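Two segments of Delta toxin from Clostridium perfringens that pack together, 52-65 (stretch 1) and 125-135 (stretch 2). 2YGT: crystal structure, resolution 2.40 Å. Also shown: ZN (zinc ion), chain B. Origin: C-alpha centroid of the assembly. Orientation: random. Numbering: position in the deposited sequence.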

ATOM      1  N   PHE A  52      11.202  -4.801 -16.020  1.00 17.36           N
ATOM      2  CA  PHE A  52      10.994  -4.624 -17.451  1.00 17.65           C
ATOM      3  C   PHE A  52      11.088  -5.970 -18.157  1.00 25.83           C
ATOM      4  O   PHE A  52      12.127  -6.632 -18.119  1.00 17.91           O
ATOM      5  N   VAL A  53      10.005  -6.383 -18.799  1.00 19.52           N
ATOM      6  CA  VAL A  53      10.017  -7.634 -19.538  1.00 22.72           C
ATOM      7  C   VAL A  53      10.275  -7.382 -21.016  1.00 21.31           C
ATOM      8  O   VAL A  53       9.601  -6.562 -21.638  1.00 20.75           O
ATOM      9  N   ASP A  54      11.266  -8.080 -21.564  1.00 24.17           N
ATOM     10  CA  ASP A  54      11.519  -8.065 -23.001  1.00 22.74           C
ATOM     11  C   ASP A  54      11.052  -9.372 -23.628  1.00 22.41           C
ATOM     12  O   ASP A  54      11.679 -10.419 -23.463  1.00 23.90           O
ATOM     13  N   ASP A  55       9.938  -9.292 -24.343  1.00 20.92           N
ATOM     14  CA  ASP A  55       9.278 -10.463 -24.893  1.00 22.31           C
ATOM     15  C   ASP A  55       8.947 -10.207 -26.358  1.00 25.05           C
ATOM     16  O   ASP A  55       7.940  -9.576 -26.675  1.00 22.18           O
ATOM     17  N   LYS A  56       9.810 -10.694 -27.245  1.00 31.05           N
ATOM     18  CA  LYS A  56       9.665 -10.457 -28.681  1.00 32.61           C
ATOM     19  C   LYS A  56       8.398 -11.083 -29.252  1.00 28.32           C
ATOM     20  O   LYS A  56       7.971 -10.738 -30.354  1.00 22.70           O
ATOM     21  N   PHE A  57       7.806 -12.004 -28.500  1.00 21.88           N
ATOM     22  CA  PHE A  57       6.615 -12.716 -28.953  1.00 25.55           C
ATOM     23  C   PHE A  57       5.336 -12.017 -28.504  1.00 22.17           C
ATOM     24  O   PHE A  57       4.230 -12.429 -28.852  1.00 25.04           O
ATOM     25  N   SER A  58       5.498 -10.950 -27.733  1.00 27.24           N
ATOM     26  CA  SER A  58       4.370 -10.133 -27.312  1.00 32.49           C
ATOM     27  C   SER A  58       4.258  -8.926 -28.229  1.00 32.24           C
ATOM     28  O   SER A  58       5.269  -8.383 -28.674  1.00 29.96           O
ATOM     29  N   SER A  59       3.027  -8.506 -28.505  1.00 32.48           N
ATOM     30  CA  SER A  59       2.781  -7.393 -29.418  1.00 33.67           C
ATOM     31  C   SER A  59       3.162  -6.041 -28.813  1.00 34.71           C
ATOM     32  O   SER A  59       3.175  -5.025 -29.507  1.00 30.75           O
ATOM     33  N   GLU A  60       3.467  -6.027 -27.520  1.00 35.40           N
ATOM     34  CA  GLU A  60       3.860  -4.787 -26.859  1.00 32.15           C
ATOM     35  C   GLU A  60       4.827  -5.016 -25.700  1.00 27.84           C
ATOM     36  O   GLU A  60       5.202  -6.151 -25.407  1.00 26.18           O
ATOM     37  N   MET A  61       5.236  -3.925 -25.056  1.00 24.74           N
ATOM     38  CA  MET A  61       6.173  -3.980 -23.938  1.00 25.49           C
ATOM     39  C   MET A  61       5.457  -3.961 -22.590  1.00 26.14           C
ATOM     40  O   MET A  61       4.510  -3.202 -22.390  1.00 19.35           O
ATOM     41  N   THR A  62       5.924  -4.795 -21.666  1.00 18.89           N
ATOM     42  CA  THR A  62       5.287  -4.937 -20.363  1.00 18.47           C
ATOM     43  C   THR A  62       6.277  -4.705 -19.228  1.00 30.03           C
ATOM     44  O   THR A  62       7.349  -5.310 -19.193  1.00 25.87           O
ATOM     45  N   THR A  63       5.911  -3.826 -18.300  1.00 17.80           N
ATOM     46  CA  THR A  63       6.716  -3.590 -17.109  1.00 18.91           C
ATOM     47  C   THR A  63       5.888  -3.772 -15.841  1.00 21.75           C
ATOM     48  O   THR A  63       4.853  -3.131 -15.664  1.00 21.95           O
ATOM     49  N   ILE A  64       6.351  -4.656 -14.965  1.00 16.95           N
ATOM     50  CA  ILE A  64       5.676  -4.904 -13.701  1.00 16.72           C
ATOM     51  C   ILE A  64       6.306  -4.046 -12.614  1.00 16.51           C
ATOM     52  O   ILE A  64       7.525  -4.035 -12.456  1.00 16.52           O
ATOM     53  N   ILE A  65       5.477  -3.322 -11.870  1.00 16.39           N
ATOM     54  CA  ILE A  65       5.982  -2.441 -10.820  1.00 16.26           C
ATOM     55  C   ILE A  65       5.485  -2.826  -9.428  1.00 16.09           C
ATOM     56  O   ILE A  65       4.282  -2.864  -9.168  1.00 16.06           O
ATOM     57  N   THR A 125      -0.259 -12.018  -6.311  1.00 17.24           N
ATOM     58  CA  THR A 125       0.686 -12.515  -7.296  1.00 17.29           C
ATOM     59  C   THR A 125       0.408 -11.964  -8.685  1.00 18.24           C
ATOM     60  O   THR A 125      -0.722 -12.015  -9.166  1.00 17.42           O
ATOM     61  N   ILE A 126       1.448 -11.434  -9.321  1.00 22.14           N
ATOM     62  CA  ILE A 126       1.360 -10.970 -10.700  1.00 26.90           C
ATOM     63  C   ILE A 126       2.167 -11.899 -11.597  1.00 17.33           C
ATOM     64  O   ILE A 126       3.390 -11.966 -11.492  1.00 17.25           O
ATOM     65  N   SER A 127       1.479 -12.623 -12.470  1.00 17.66           N
ATOM     66  CA  SER A 127       2.135 -13.605 -13.323  1.00 17.92           C
ATOM     67  C   SER A 127       2.054 -13.228 -14.798  1.00 21.50           C
ATOM     68  O   SER A 127       0.993 -12.853 -15.296  1.00 24.80           O
ATOM     69  N   TYR A 128       3.187 -13.338 -15.484  1.00 21.93           N
ATOM     70  CA  TYR A 128       3.289 -12.992 -16.895  1.00 18.35           C
ATOM     71  C   TYR A 128       3.539 -14.236 -17.746  1.00 18.77           C
ATOM     72  O   TYR A 128       4.327 -15.107 -17.378  1.00 18.79           O
ATOM     73  N   SER A 129       2.855 -14.316 -18.881  1.00 19.15           N
ATOM     74  CA  SER A 129       3.064 -15.408 -19.824  1.00 19.62           C
ATOM     75  C   SER A 129       3.655 -14.866 -21.115  1.00 20.75           C
ATOM     76  O   SER A 129       3.301 -13.770 -21.552  1.00 24.07           O
ATOM     77  N   ILE A 130       4.560 -15.630 -21.717  1.00 22.95           N
ATOM     78  CA  ILE A 130       5.132 -15.259 -23.004  1.00 20.36           C
ATOM     79  C   ILE A 130       4.002 -14.990 -23.988  1.00 20.79           C
ATOM     80  O   ILE A 130       3.099 -15.810 -24.143  1.00 21.41           O
ATOM     81  N   GLY A 131       4.047 -13.834 -24.640  1.00 30.61           N
ATOM     82  CA  GLY A 131       2.980 -13.424 -25.533  1.00 21.33           C
ATOM     83  C   GLY A 131       2.266 -12.187 -25.022  1.00 32.32           C
ATOM     84  O   GLY A 131       1.623 -11.473 -25.790  1.00 29.47           O
ATOM     85  N   GLY A 132       2.372 -11.935 -23.720  1.00 20.47           N
ATOM     86  CA  GLY A 132       1.806 -10.736 -23.128  1.00 28.31           C
ATOM     87  C   GLY A 132       0.778 -10.976 -22.036  1.00 33.06           C
ATOM     88  O   GLY A 132       0.454 -10.066 -21.274  1.00 20.81           O
ATOM     89  N   GLY A 133       0.264 -12.199 -21.952  1.00 20.21           N
ATOM     90  CA  GLY A 133      -0.768 -12.520 -20.981  1.00 30.65           C
ATOM     91  C   GLY A 133      -0.431 -12.151 -19.546  1.00 26.84           C
ATOM     92  O   GLY A 133       0.709 -12.304 -19.104  1.00 19.18           O
ATOM     93  N   ILE A 134      -1.434 -11.667 -18.818  1.00 23.18           N
ATOM     94  CA  ILE A 134      -1.272 -11.288 -17.415  1.00 18.89           C
ATOM     95  C   ILE A 134      -2.304 -11.975 -16.520  1.00 24.18           C
ATOM     96  O   ILE A 134      -3.500 -11.975 -16.818  1.00 21.36           O
ATOM     97  N   ASP A 135      -1.839 -12.554 -15.418  1.00 18.70           N
ATOM     98  CA  ASP A 135      -2.736 -13.122 -14.421  1.00 18.78           C
ATOM     99  C   ASP A 135      -2.453 -12.530 -13.049  1.00 18.32           C
ATOM    100  O   ASP A 135      -1.324 -12.578 -12.563  1.00 18.88           O
TER

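Two hairpin-like segments meet here, strands 61-65 and 125-128 running nearly antiparallel (163°), their axes 9.5 Å apart at closest approach, too far for backbone pairing, so side chains fill the gap. Val53, Asp55, Phe57, Ser58, Thr62 and Ile64 point toward stretch 2; Ile126, Tyr128 and Ile134 point back.

Branched Val53, Ile64 and Ile126 fill space compactly, beside the flat rings of Tyr128 and Phe57. Ile64 CG2 lies 4.0 Å from Ile126 CD1, both residues having chi1 m and chi2 t. Tyr128 (chi1 t) lays its ring across the interface: Val53 (t) sets CG1 over one face, 4.2 Å from the ring centroid, a CH-pi contact. Farther out, Phe57 CD2 meets Ile130 CG2 at 3.8 Å.

Asp55 (t) is the polar hub. Its OD2 accepts hydrogen bonds from Tyr128 OH (2.6 Å) and Gly131 N (2.7 Å), and its OD1 accepts one from Phe57 N (2.9 Å), so a buried carboxylate is well satisfied while it ties the two turns together. Gly131 and Gly132 have positive phi, where a CB would jam against the preceding carbonyl; at Gly132 it would also crowd Ser58 OG.

Waters extend the network. Water 2 donates to Tyr128 OH and Glu60 O and hydrogen-bonds Thr62 (m) OG1; water 3 links Thr62 OG1 to Gly132 O. Asp54, pointing away, binds zinc through OD1 at 2.2 Å from ZN.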

ATOM      1  CB  PHE A  52      12.037  -3.666 -18.038  1.00 17.90           C
ATOM      2  CG  PHE A  52      11.945  -2.259 -17.514  1.00 17.83           C
ATOM      3  CD1 PHE A  52      12.598  -1.898 -16.347  1.00 17.66           C
ATOM      4  CD2 PHE A  52      11.218  -1.294 -18.194  1.00 18.01           C
ATOM      5  CE1 PHE A  52      12.519  -0.605 -15.860  1.00 17.65           C
ATOM      6  CE2 PHE A  52      11.137   0.001 -17.715  1.00 18.01           C
ATOM      7  CZ  PHE A  52      11.787   0.346 -16.543  1.00 17.82           C
ATOM      8  CB  VAL A  53       8.696  -8.403 -19.385  1.00 24.09           C
ATOM      9  CG1 VAL A  53       8.744  -9.688 -20.195  1.00 18.50           C
ATOM     10  CG2 VAL A  53       8.414  -8.698 -17.917  1.00 17.79           C
ATOM     11  CB  ASP A  54      12.995  -7.799 -23.304  1.00 23.04           C
ATOM     12  CG  ASP A  54      13.340  -6.329 -23.226  1.00 27.41           C
ATOM     13  OD1 ASP A  54      12.452  -5.551 -22.827  1.00 24.34           O
ATOM     14  OD2 ASP A  54      14.483  -5.952 -23.562  1.00 39.17           O
ATOM     15  CB  ASP A  55       8.005 -10.755 -24.092  1.00 21.15           C
ATOM     16  CG  ASP A  55       7.234 -11.941 -24.626  1.00 25.56           C
ATOM     17  OD1 ASP A  55       7.667 -12.528 -25.638  1.00 26.86           O
ATOM     18  OD2 ASP A  55       6.191 -12.290 -24.032  1.00 29.99           O
ATOM     19  CB  LYS A  56      10.885 -10.990 -29.438  1.00 34.58           C
ATOM     20  CG  LYS A  56      12.161 -10.206 -29.188  1.00 44.76           C
ATOM     21  CD  LYS A  56      13.373 -10.970 -29.693  1.00 52.40           C
ATOM     22  CE  LYS A  56      14.652 -10.187 -29.468  1.00 56.28           C
ATOM     23  NZ  LYS A  56      15.855 -10.995 -29.801  1.00 54.01           N
ATOM     24  CB  PHE A  57       6.652 -14.167 -28.467  1.00 22.22           C
ATOM     25  CG  PHE A  57       7.965 -14.850 -28.717  1.00 25.80           C
ATOM     26  CD1 PHE A  57       8.247 -15.409 -29.953  1.00 24.13           C
ATOM     27  CD2 PHE A  57       8.927 -14.917 -27.723  1.00 25.63           C
ATOM     28  CE1 PHE A  57       9.459 -16.032 -30.191  1.00 25.88           C
ATOM     29  CE2 PHE A  57      10.141 -15.539 -27.953  1.00 34.00           C
ATOM     30  CZ  PHE A  57      10.408 -16.097 -29.188  1.00 28.18           C
ATOM     31  CB  SER A  58       4.546  -9.678 -25.865  1.00 20.85           C
ATOM     32  OG  SER A  58       3.606  -8.678 -25.534  1.00 31.73           O
ATOM     33  CB  SER A  59       1.315  -7.374 -29.859  1.00 34.76           C
ATOM     34  OG  SER A  59       0.459  -7.043 -28.775  1.00 37.41           O
ATOM     35  CB  GLU A  60       2.626  -4.010 -26.393  1.00 32.06           C
ATOM     36  CG  GLU A  60       1.627  -4.830 -25.597  1.00 44.67           C
ATOM     37  CD  GLU A  60       0.355  -4.058 -25.303  1.00 56.63           C
ATOM     38  OE1 GLU A  60       0.252  -2.890 -25.736  1.00 63.43           O
ATOM     39  OE2 GLU A  60      -0.543  -4.619 -24.640  1.00 53.65           O
ATOM     40  CB  MET A  61       7.169  -2.820 -24.016  1.00 28.04           C
ATOM     41  CG  MET A  61       8.053  -2.845 -25.253  1.00 32.32           C
ATOM     42  SD  MET A  61       9.354  -1.597 -25.193  1.00 30.20           S
ATOM     43  CE  MET A  61       8.381  -0.096 -25.111  1.00 26.67           C
ATOM     44  CB  THR A  62       4.657  -6.338 -20.190  1.00 20.22           C
ATOM     45  OG1 THR A  62       3.588  -6.508 -21.127  1.00 18.91           O
ATOM     46  CG2 THR A  62       4.117  -6.515 -18.777  1.00 18.07           C
ATOM     47  CB  THR A  63       7.341  -2.187 -17.109  1.00 17.50           C
ATOM     48  OG1 THR A  63       8.164  -2.028 -18.271  1.00 22.68           O
ATOM     49  CG2 THR A  63       8.194  -1.991 -15.866  1.00 18.03           C
ATOM     50  CB  ILE A  64       5.770  -6.385 -13.300  1.00 16.71           C
ATOM     51  CG1 ILE A  64       5.215  -7.271 -14.415  1.00 16.97           C
ATOM     52  CG2 ILE A  64       5.017  -6.631 -12.003  1.00 21.16           C
ATOM     53  CD1 ILE A  64       5.461  -8.754 -14.202  1.00 17.06           C
ATOM     54  CB  ILE A  65       5.632  -0.971 -11.101  1.00 27.54           C
ATOM     55  CG1 ILE A  65       6.244  -0.537 -12.435  1.00 27.96           C
ATOM     56  CG2 ILE A  65       6.114  -0.079  -9.963  1.00 19.14           C
ATOM     57  CD1 ILE A  65       5.809   0.833 -12.885  1.00 33.54           C
ATOM     58  CB  THR A 125       0.641 -14.047  -7.366  1.00 25.18           C
ATOM     59  OG1 THR A 125       0.794 -14.584  -6.045  1.00 24.50           O
ATOM     60  CG2 THR A 125       1.747 -14.573  -8.269  1.00 19.20           C
ATOM     61  CB  ILE A 126       1.888  -9.527 -10.847  1.00 24.27           C
ATOM     62  CG1 ILE A 126       1.108  -8.579  -9.931  1.00 20.82           C
ATOM     63  CG2 ILE A 126       1.796  -9.071 -12.298  1.00 17.01           C
ATOM     64  CD1 ILE A 126       1.564  -7.134 -10.006  1.00 16.50           C
ATOM     65  CB  SER A 127       1.522 -14.986 -13.101  1.00 20.10           C
ATOM     66  OG  SER A 127       1.563 -15.330 -11.728  1.00 23.09           O
ATOM     67  CB  TYR A 128       4.414 -11.972 -17.106  1.00 18.13           C
ATOM     68  CG  TYR A 128       4.617 -11.553 -18.551  1.00 18.41           C
ATOM     69  CD1 TYR A 128       5.474 -12.257 -19.388  1.00 18.67           C
ATOM     70  CD2 TYR A 128       3.949 -10.453 -19.076  1.00 18.47           C
ATOM     71  CE1 TYR A 128       5.659 -11.875 -20.708  1.00 18.99           C
ATOM     72  CE2 TYR A 128       4.126 -10.063 -20.393  1.00 18.82           C
ATOM     73  CZ  TYR A 128       4.981 -10.776 -21.203  1.00 19.07           C
ATOM     74  OH  TYR A 128       5.160 -10.393 -22.512  1.00 19.47           O
ATOM     75  CB  SER A 129       1.746 -16.125 -20.123  1.00 20.06           C
ATOM     76  OG  SER A 129       1.235 -16.762 -18.964  1.00 25.50           O
ATOM     77  CB  ILE A 130       6.046 -16.369 -23.555  1.00 21.57           C
ATOM     78  CG1 ILE A 130       7.166 -16.675 -22.558  1.00 22.03           C
ATOM     79  CG2 ILE A 130       6.622 -15.968 -24.905  1.00 24.33           C
ATOM     80  CD1 ILE A 130       8.075 -17.805 -22.984  1.00 22.39           C
ATOM     81  CB  ILE A 134      -1.416  -9.766 -17.222  1.00 18.65           C
ATOM     82  CG1 ILE A 134      -0.324  -9.017 -17.989  1.00 18.59           C
ATOM     83  CG2 ILE A 134      -1.396  -9.409 -15.739  1.00 18.20           C
ATOM     84  CD1 ILE A 134       1.048  -9.114 -17.357  1.00 21.25           C
ATOM     85  CB  ASP A 135      -2.621 -14.645 -14.371  1.00 19.09           C
ATOM     86  CG  ASP A 135      -3.600 -15.268 -13.392  1.00 24.65           C
ATOM     87  OD1 ASP A 135      -3.291 -15.327 -12.181  1.00 23.78           O
ATOM     88  OD2 ASP A 135      -4.691 -15.687 -13.831  1.00 20.93           O
TER
HETATM   89 ZN    ZN B1291      13.336  -3.511 -22.978  1.00 38.61          ZN
HETATM   90  O   HOH W   1       0.494  -9.176 -26.389  1.00 50.69           O
HETATM   91  O   HOH W   2       4.983  -7.838 -23.034  1.00 32.69           O
HETATM   92  O   HOH W   3       1.090  -7.517 -21.452  1.00 17.00           O